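Local coordinates for protein flavin-containing monooxygenase (Allium sativum, PDB 6WPU) that probably uses its bound FAD to oxygenate the sulfur of S-allyl-L-cysteine, at residues 296-301 with 312-317; 240-245 with 263-268. All coordinates share one frame; numbering follows the deposited sequence.

Contact 1 of 2, residues 296-301 with 312-317; sequences YVYNFP and DDNRVG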
# COMPACT_ATOMS: atom_id res chain seq x y z
N TYR A 296 2.23 -4.09 -7.82
CA TYR A 296 0.90 -4.68 -7.72
C TYR A 296 -0.09 -3.88 -8.56
O TYR A 296 0.21 -2.81 -9.09
CB TYR A 296 0.45 -4.74 -6.26
CG TYR A 296 1.38 -5.61 -5.45
CD1 TYR A 296 1.12 -6.97 -5.30
CD2 TYR A 296 2.52 -5.08 -4.87
CE1 TYR A 296 1.97 -7.79 -4.59
CE2 TYR A 296 3.39 -5.89 -4.15
CZ TYR A 296 3.12 -7.24 -4.02
OH TYR A 296 3.99 -8.05 -3.32
N VAL A 297 -1.30 -4.44 -8.69
CA VAL A 297 -2.40 -3.78 -9.36
C VAL A 297 -3.58 -3.71 -8.39
O VAL A 297 -3.66 -4.46 -7.41
CB VAL A 297 -2.81 -4.48 -10.67
CG1 VAL A 297 -1.62 -4.56 -11.64
CG2 VAL A 297 -3.35 -5.86 -10.39
N TYR A 298 -4.47 -2.77 -8.67
CA TYR A 298 -5.74 -2.70 -7.96
C TYR A 298 -6.60 -3.88 -8.36
O TYR A 298 -6.55 -4.34 -9.50
CB TYR A 298 -6.46 -1.39 -8.29
CG TYR A 298 -5.68 -0.18 -7.86
CD1 TYR A 298 -4.87 0.51 -8.76
CD2 TYR A 298 -5.72 0.26 -6.53
CE1 TYR A 298 -4.14 1.62 -8.36
CE2 TYR A 298 -4.99 1.37 -6.12
CZ TYR A 298 -4.19 2.04 -7.05
OH TYR A 298 -3.44 3.15 -6.68
N ASN A 299 -7.41 -4.38 -7.43
CA ASN A 299 -8.20 -5.58 -7.70
C ASN A 299 -9.40 -5.58 -6.76
O ASN A 299 -9.22 -5.74 -5.55
CB ASN A 299 -7.33 -6.82 -7.51
CG ASN A 299 -8.02 -8.09 -7.93
OD1 ASN A 299 -8.69 -8.14 -8.95
ND2 ASN A 299 -7.88 -9.13 -7.12
N PHE A 300 -10.61 -5.40 -7.31
CA PHE A 300 -11.87 -5.46 -6.54
C PHE A 300 -12.84 -6.44 -7.19
O PHE A 300 -13.87 -6.02 -7.73
CB PHE A 300 -12.59 -4.12 -6.45
CG PHE A 300 -11.70 -2.95 -6.41
CD1 PHE A 300 -11.48 -2.20 -7.55
CD2 PHE A 300 -11.15 -2.54 -5.22
CE1 PHE A 300 -10.67 -1.09 -7.51
CE2 PHE A 300 -10.34 -1.42 -5.17
CZ PHE A 300 -10.09 -0.70 -6.33
N PRO A 301 -12.57 -7.74 -7.12
CA PRO A 301 -13.46 -8.69 -7.81
C PRO A 301 -14.91 -8.65 -7.31
O PRO A 301 -15.85 -8.91 -8.07
CB PRO A 301 -12.79 -10.04 -7.55
CG PRO A 301 -11.92 -9.82 -6.33
CD PRO A 301 -11.47 -8.40 -6.40
N ASP A 312 -8.07 0.34 -15.09
CA ASP A 312 -7.44 0.30 -16.40
C ASP A 312 -5.99 0.75 -16.25
O ASP A 312 -5.74 1.95 -16.09
CB ASP A 312 -8.18 1.18 -17.40
CG ASP A 312 -7.49 1.26 -18.77
OD1 ASP A 312 -6.79 0.29 -19.15
OD2 ASP A 312 -7.64 2.30 -19.45
N ASP A 313 -5.05 -0.20 -16.31
CA ASP A 313 -3.62 0.08 -16.18
C ASP A 313 -3.35 0.91 -14.94
O ASP A 313 -2.73 1.98 -14.99
CB ASP A 313 -3.07 0.76 -17.44
CG ASP A 313 -1.54 0.75 -17.49
OD1 ASP A 313 -0.91 0.02 -16.70
OD2 ASP A 313 -0.97 1.50 -18.32
N ASN A 314 -3.90 0.45 -13.82
CA ASN A 314 -3.80 1.06 -12.49
C ASN A 314 -4.38 2.47 -12.43
O ASN A 314 -3.98 3.27 -11.57
CB ASN A 314 -2.36 1.03 -11.97
CG ASN A 314 -2.09 -0.23 -11.19
OD1 ASN A 314 -2.99 -1.07 -11.04
ND2 ASN A 314 -0.87 -0.41 -10.71
N ARG A 315 -5.32 2.80 -13.32
CA ARG A 315 -6.20 3.95 -13.13
C ARG A 315 -7.56 3.43 -12.66
O ARG A 315 -8.25 2.72 -13.41
CB ARG A 315 -6.33 4.78 -14.40
CG ARG A 315 -7.46 5.80 -14.32
CD ARG A 315 -7.50 6.65 -15.58
NE ARG A 315 -6.36 7.56 -15.65
CZ ARG A 315 -6.15 8.41 -16.64
NH1 ARG A 315 -6.99 8.44 -17.67
NH2 ARG A 315 -5.12 9.23 -16.61
N VAL A 316 -7.92 3.75 -11.43
CA VAL A 316 -9.21 3.35 -10.86
C VAL A 316 -10.18 4.51 -11.02
O VAL A 316 -9.86 5.65 -10.67
CB VAL A 316 -9.08 2.97 -9.38
CG1 VAL A 316 -10.44 2.59 -8.82
CG2 VAL A 316 -8.08 1.86 -9.19
N GLY A 317 -11.37 4.22 -11.51
CA GLY A 317 -12.45 5.18 -11.38
C GLY A 317 -13.30 5.38 -12.61
O GLY A 317 -13.63 4.43 -13.33
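The phenol ring of Tyr-298 has methyl CG2 of Val-316 over one face, 3.7 Å from the ring centroid, a CH-pi contact displaced toward the CG rim; in the ring plane, CA of Asn-314 lies at the edge. The amide of Asn-314 is turned 73° from this ring and meets the backbone of 296-298 with both ends. Asn-314 ND2 donates to Tyr-296 O at 3.1 Å, nearly straight at 168°, on a carbonyl lone pair and within the amide's own plane. Asn-314 OD1 accepts the longer bond from Tyr-298 N at 3.3 Å, the donor tilted from the carbonyl plane. Two bonds from one side chain thus fix its rotation, and an alanine here would probably leave Tyr-296 O and Tyr-298 N without these partners. The other methyl of Val-316, CG1, anti to the backbone N (chi1 179°), reaches Phe-300 CE1 at 3.9 Å. Tyr-298 OH bonds Ile-337 O. Asn-314 itself belongs to a type I' turn, Asp-312 to Arg-315, closed by Arg-315 N to Asp-312 O; this is the tight turn of a two-stranded beta hairpin, 310-312 with 315-317, bonded through Asn-314 to strand 296-297 and packed on the residues after it.

Contact 2 of 2, residues 240-245 with 263-268; sequences EVHIAN and WLHSMI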
# COMPACT_ATOMS: atom_id res chain seq x y z
N GLU A 240 25.47 -14.34 -5.90
CA GLU A 240 25.44 -13.03 -6.56
C GLU A 240 24.01 -12.52 -6.64
O GLU A 240 23.08 -13.28 -6.91
CB GLU A 240 26.01 -13.09 -7.97
CG GLU A 240 27.50 -13.32 -8.03
CD GLU A 240 28.00 -13.44 -9.46
OE1 GLU A 240 29.02 -14.12 -9.68
OE2 GLU A 240 27.34 -12.86 -10.36
N VAL A 241 23.84 -11.21 -6.42
CA VAL A 241 22.57 -10.53 -6.61
C VAL A 241 22.77 -9.44 -7.65
O VAL A 241 23.71 -8.64 -7.55
CB VAL A 241 22.03 -9.95 -5.28
CG1 VAL A 241 20.65 -9.31 -5.49
CG2 VAL A 241 21.96 -11.05 -4.22
N HIS A 242 21.92 -9.43 -8.67
CA HIS A 242 21.97 -8.43 -9.74
C HIS A 242 20.62 -7.73 -9.79
O HIS A 242 19.58 -8.39 -9.97
CB HIS A 242 22.29 -9.09 -11.08
CG HIS A 242 23.65 -9.72 -11.14
ND1 HIS A 242 24.74 -9.08 -11.67
CD2 HIS A 242 24.08 -10.94 -10.74
CE1 HIS A 242 25.79 -9.87 -11.60
NE2 HIS A 242 25.42 -11.00 -11.02
N ILE A 243 20.62 -6.41 -9.61
CA ILE A 243 19.40 -5.61 -9.69
C ILE A 243 19.29 -5.05 -11.09
O ILE A 243 20.24 -4.44 -11.60
CB ILE A 243 19.38 -4.49 -8.64
CG1 ILE A 243 19.74 -5.03 -7.26
CG2 ILE A 243 18.01 -3.83 -8.59
CD1 ILE A 243 19.70 -3.97 -6.16
N ALA A 244 18.14 -5.27 -11.74
CA ALA A 244 17.82 -4.64 -13.01
C ALA A 244 16.88 -3.49 -12.68
O ALA A 244 15.71 -3.71 -12.40
CB ALA A 244 17.16 -5.61 -13.98
N ASN A 245 17.40 -2.26 -12.69
CA ASN A 245 16.69 -1.09 -12.20
C ASN A 245 16.59 -0.12 -13.37
O ASN A 245 17.55 0.58 -13.69
CB ASN A 245 17.41 -0.47 -10.99
CG ASN A 245 16.80 0.86 -10.53
OD1 ASN A 245 15.91 1.42 -11.17
ND2 ASN A 245 17.30 1.37 -9.42
N TRP A 263 25.33 -6.36 -7.56
CA TRP A 263 25.60 -5.45 -8.66
C TRP A 263 24.31 -4.81 -9.15
O TRP A 263 23.23 -5.43 -9.11
CB TRP A 263 26.29 -6.16 -9.82
CG TRP A 263 27.71 -6.54 -9.50
CD1 TRP A 263 28.84 -5.82 -9.79
CD2 TRP A 263 28.14 -7.73 -8.82
NE1 TRP A 263 29.95 -6.49 -9.33
CE2 TRP A 263 29.55 -7.66 -8.73
CE3 TRP A 263 27.48 -8.83 -8.28
CZ2 TRP A 263 30.30 -8.66 -8.13
CZ3 TRP A 263 28.23 -9.83 -7.67
CH2 TRP A 263 29.63 -9.74 -7.61
N LEU A 264 24.43 -3.58 -9.63
CA LEU A 264 23.33 -2.79 -10.16
C LEU A 264 23.42 -2.70 -11.68
O LEU A 264 24.49 -2.41 -12.22
CB LEU A 264 23.33 -1.38 -9.56
CG LEU A 264 23.35 -1.34 -8.03
CD1 LEU A 264 23.91 -0.02 -7.55
CD2 LEU A 264 21.96 -1.52 -7.52
N HIS A 265 22.31 -2.94 -12.35
CA HIS A 265 22.22 -2.84 -13.79
C HIS A 265 20.99 -2.01 -14.15
O HIS A 265 20.14 -1.71 -13.31
CB HIS A 265 22.12 -4.21 -14.46
CG HIS A 265 23.22 -5.15 -14.06
ND1 HIS A 265 24.47 -5.12 -14.64
CD2 HIS A 265 23.25 -6.14 -13.13
CE1 HIS A 265 25.22 -6.05 -14.08
NE2 HIS A 265 24.50 -6.68 -13.17
N SER A 266 20.90 -1.68 -15.43
CA SER A 266 19.76 -0.92 -15.91
C SER A 266 18.60 -1.83 -16.27
O SER A 266 17.48 -1.64 -15.77
CB SER A 266 20.18 -0.07 -17.11
OG SER A 266 19.21 0.92 -17.36
N MET A 267 18.83 -2.83 -17.11
CA MET A 267 17.71 -3.64 -17.57
C MET A 267 18.24 -4.92 -18.19
O MET A 267 19.37 -4.98 -18.67
CB MET A 267 16.86 -2.90 -18.60
CG MET A 267 17.65 -2.53 -19.84
SD MET A 267 16.73 -1.52 -21.02
CE MET A 267 15.61 -2.72 -21.73
N ILE A 268 17.39 -5.95 -18.16
CA ILE A 268 17.67 -7.17 -18.90
C ILE A 268 17.55 -6.89 -20.38
O ILE A 268 16.53 -6.37 -20.85
CB ILE A 268 16.72 -8.30 -18.47
CG1 ILE A 268 16.89 -8.62 -16.98
CG2 ILE A 268 16.98 -9.54 -19.33
CD1 ILE A 268 15.90 -9.65 -16.45
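The shortest polar bond, 2.7 Å from His-265 N to Ile-243 O, belongs to a parallel backbone pairing that also joins Ile-243 N to Trp-263 O and Asn-245 N to His-265 O. His-242 ND1 and His-265 NE2 are joined by a hydrogen bond of 2.8 Å; the imidazoles meet at their edges, planes 21° apart, neither covering the other. The other nitrogen of His-242, NE2, donates to Glu-240 OE2 at 2.8 Å, nearly in the ring plane and on the anti lone pair of the carboxylate. Asp-281 bonds His-265 ND1, completing a polar chain of carboxylate, imidazole, imidazole, carboxylate. CG of His-242 (chi1 -64°) and that of Trp-263 both sit anti to the carbonyl carbon, setting the side chains side by side. The His-242 ring and the Trp-263 six-membered ring differ by only 18° in plane but scarcely overlap; Trp-263 CE3 lies over the imidazole face, 3.9 Å from His-242 CE1. Glu-240 CG approaches Trp-263 CZ3 at 3.6 Å. On the other sheet face, Ile-243 CD1 meets Leu-264 CD2 at 3.6 Å. Strand 240-244 lies between 217-221 and 262-271 in a mixed sheet; helix 225-234 packs on Val-241 and Ile-243, whereas strand 284-286 touches Glu-240 and His-242.

Overall arrangement
Contact 2 closes along the chain before contact 1 opens, and the two do not touch: their centres are about 28 Å apart and their nearest atoms about 14 Å. Contact 1 is the more central, about 13 Å from the centre of the chain against about 25 Å for contact 2. It is also the one near the cofactor, although through a ring turned away from 312-317: the side chain of Tyr-296 comes to about 5 Å from the bound FAD. Contact 2 instead joins neighbouring parallel strands within the mixed sheet. A topological route connects them: that sheet includes strand 289-292, which pairs with 217-221, neighbour of 240-244, and shortly precedes strand 296-297 of contact 1.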